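Long-range contact in design construct XXA_GVDQ (Synthetic construct, PDB 6NZ1), which has no known natural function but, as a computationally designed sequence, folds into helices and assembles as a homotrimer: residues H3-L9 and Q45-A49. Numbering follows the deposited sequence.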
loop_
_atom_site.group_PDB
_atom_site.type_symbol
_atom_site.label_atom_id
_atom_site.label_comp_id
_atom_site.label_asym_id
_atom_site.label_seq_id
_atom_site.Cartn_x
_atom_site.Cartn_y
_atom_site.Cartn_z
ATOM N N HIS B 3 -15.213 -0.827 -0.450
ATOM C CA HIS B 3 -14.108 0.111 -0.417
ATOM C C HIS B 3 -14.047 0.824 -1.758
ATOM O O HIS B 3 -14.058 0.179 -2.809
ATOM C CB HIS B 3 -12.811 -0.638 -0.127
ATOM C CG HIS B 3 -11.588 0.198 -0.275
ATOM N ND1 HIS B 3 -11.175 1.082 0.694
ATOM C CD2 HIS B 3 -10.689 0.292 -1.281
ATOM C CE1 HIS B 3 -10.072 1.687 0.295
ATOM N NE2 HIS B 3 -9.754 1.223 -0.900
ATOM N N MET B 4 -14.017 2.153 -1.729
ATOM C CA MET B 4 -14.022 2.928 -2.959
ATOM C C MET B 4 -12.693 3.604 -3.273
ATOM O O MET B 4 -12.481 3.980 -4.428
ATOM C CB MET B 4 -15.123 3.993 -2.897
ATOM C CG MET B 4 -16.517 3.445 -3.055
ATOM S SD MET B 4 -17.780 4.408 -2.216
ATOM C CE MET B 4 -17.152 4.558 -0.556
ATOM N N GLY B 5 -11.804 3.756 -2.305
ATOM C CA GLY B 5 -10.579 4.509 -2.511
ATOM C C GLY B 5 -10.038 5.012 -1.193
ATOM O O GLY B 5 -10.598 4.766 -0.125
ATOM N N THR B 6 -8.919 5.727 -1.284
ATOM C CA THR B 6 -8.271 6.179 -0.061
ATOM C C THR B 6 -9.027 7.306 0.633
ATOM O O THR B 6 -8.672 7.657 1.760
ATOM C CB THR B 6 -6.840 6.632 -0.352
ATOM O OG1 THR B 6 -6.869 7.798 -1.183
ATOM C CG2 THR B 6 -6.047 5.522 -1.036
ATOM N N GLU B 7 -10.029 7.903 -0.009
ATOM C CA GLU B 7 -10.851 8.882 0.691
ATOM C C GLU B 7 -11.686 8.212 1.767
ATOM O O GLU B 7 -12.039 8.854 2.760
ATOM C CB GLU B 7 -11.762 9.609 -0.290
ATOM C CG GLU B 7 -11.063 10.681 -1.093
ATOM C CD GLU B 7 -11.735 10.945 -2.434
ATOM O OE1 GLU B 7 -12.983 10.901 -2.491
ATOM O OE2 GLU B 7 -11.016 11.209 -3.429
ATOM N N ASP B 8 -12.023 6.930 1.574
ATOM C CA ASP B 8 -12.651 6.154 2.638
ATOM C C ASP B 8 -11.775 6.170 3.874
ATOM O O ASP B 8 -12.265 6.287 5.002
ATOM C CB ASP B 8 -12.889 4.717 2.177
ATOM C CG ASP B 8 -13.660 4.641 0.873
ATOM O OD1 ASP B 8 -14.012 5.702 0.338
ATOM O OD2 ASP B 8 -13.909 3.535 0.362
ATOM N N LEU B 9 -10.463 6.093 3.673
ATOM C CA LEU B 9 -9.545 6.087 4.795
ATOM C C LEU B 9 -9.517 7.436 5.494
ATOM O O LEU B 9 -9.459 7.495 6.725
ATOM C CB LEU B 9 -8.145 5.722 4.314
ATOM C CG LEU B 9 -7.831 4.423 3.586
ATOM C CD1 LEU B 9 -6.374 4.018 3.877
ATOM C CD2 LEU B 9 -8.724 3.351 3.945
ATOM N N GLN B 45 -10.716 -0.771 6.387
ATOM C CA GLN B 45 -10.527 -0.024 5.154
ATOM C C GLN B 45 -9.055 0.089 4.783
ATOM O O GLN B 45 -8.726 0.085 3.593
ATOM C CB GLN B 45 -11.141 1.369 5.283
ATOM C CG GLN B 45 -12.664 1.380 5.410
ATOM C CD GLN B 45 -13.354 0.957 4.133
ATOM O OE1 GLN B 45 -12.893 1.278 3.040
ATOM N NE2 GLN B 45 -14.467 0.241 4.261
ATOM N N ILE B 46 -8.167 0.194 5.773
ATOM C CA ILE B 46 -6.730 0.183 5.507
ATOM C C ILE B 46 -6.327 -1.136 4.860
ATOM O O ILE B 46 -5.578 -1.168 3.879
ATOM C CB ILE B 46 -5.948 0.436 6.813
ATOM C CG1 ILE B 46 -6.186 1.873 7.294
ATOM C CG2 ILE B 46 -4.471 0.156 6.621
ATOM C CD1 ILE B 46 -5.318 2.312 8.450
ATOM N N VAL B 47 -6.837 -2.244 5.387
ATOM C CA VAL B 47 -6.547 -3.546 4.802
ATOM C C VAL B 47 -7.061 -3.630 3.363
ATOM O O VAL B 47 -6.375 -4.151 2.478
ATOM C CB VAL B 47 -7.141 -4.645 5.702
ATOM C CG1 VAL B 47 -7.016 -6.014 5.071
ATOM C CG2 VAL B 47 -6.471 -4.587 7.072
ATOM N N GLU B 48 -8.272 -3.139 3.102
ATOM C CA GLU B 48 -8.792 -3.202 1.741
ATOM C C GLU B 48 -7.894 -2.443 0.779
ATOM O O GLU B 48 -7.636 -2.902 -0.339
ATOM C CB GLU B 48 -10.208 -2.637 1.676
ATOM C CG GLU B 48 -11.265 -3.492 2.323
ATOM C CD GLU B 48 -11.284 -4.910 1.806
ATOM O OE1 GLU B 48 -12.069 -5.189 0.877
ATOM O OE2 GLU B 48 -10.532 -5.755 2.335
ATOM N N ALA B 49 -7.406 -1.280 1.194
ATOM C CA ALA B 49 -6.517 -0.513 0.343
ATOM C C ALA B 49 -5.236 -1.281 0.043
ATOM O O ALA B 49 -4.783 -1.322 -1.108
ATOM C CB ALA B 49 -6.201 0.829 0.998
HETATM O O HOH W 1 -13.939 -3.858 -1.482
#
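His3 ND1 donates to Gln45 OE1 over 2.9 Å, fastening the lead-in to helix 6-25 onto the middle of the long helix 29-73 in this all-helical homotrimer. The bond is nearly straight (165°), and the amide oxygen sits at the ring edge, almost in its plane. In this conformer Gln45, one of two deposited, bends at chi2 and brings its amide back to the ring. His3 is probably a purification-tag remnant; its torsion, CG opposite the backbone N (chi1 171°), lays one imidazole face on helix 29-73, where Glu48 CB makes a CH-pi contact 4.1 Å from the ring centroid; Gly5 N lies near the rim of the other face. NE2 is hydrogen-bonded to Glu96 OE2 of the second subunit, linking the lead-in and helix 29-73 to that neighbour. Were His3 an alanine, Gln45 OE1 and that glutamate would probably each lose this hydrogen bond, and Glu48 CB the ring face it packs against. Gly5 suits its turn because its backbone angles would jam a CB against the preceding carbonyl. The carboxylate of Glu48 turns away to a salt bridge with Arg51. Deeper, branched Leu9 fills the apolar side, its CD1 4.0 Å from Ile46 CG1, the two side chains crossing at about a right angle. Ile46 also packs on Ile46 of both other subunits. Small Ala49 lets the ring lie close, its CB 4.0 Å from His3 CE1.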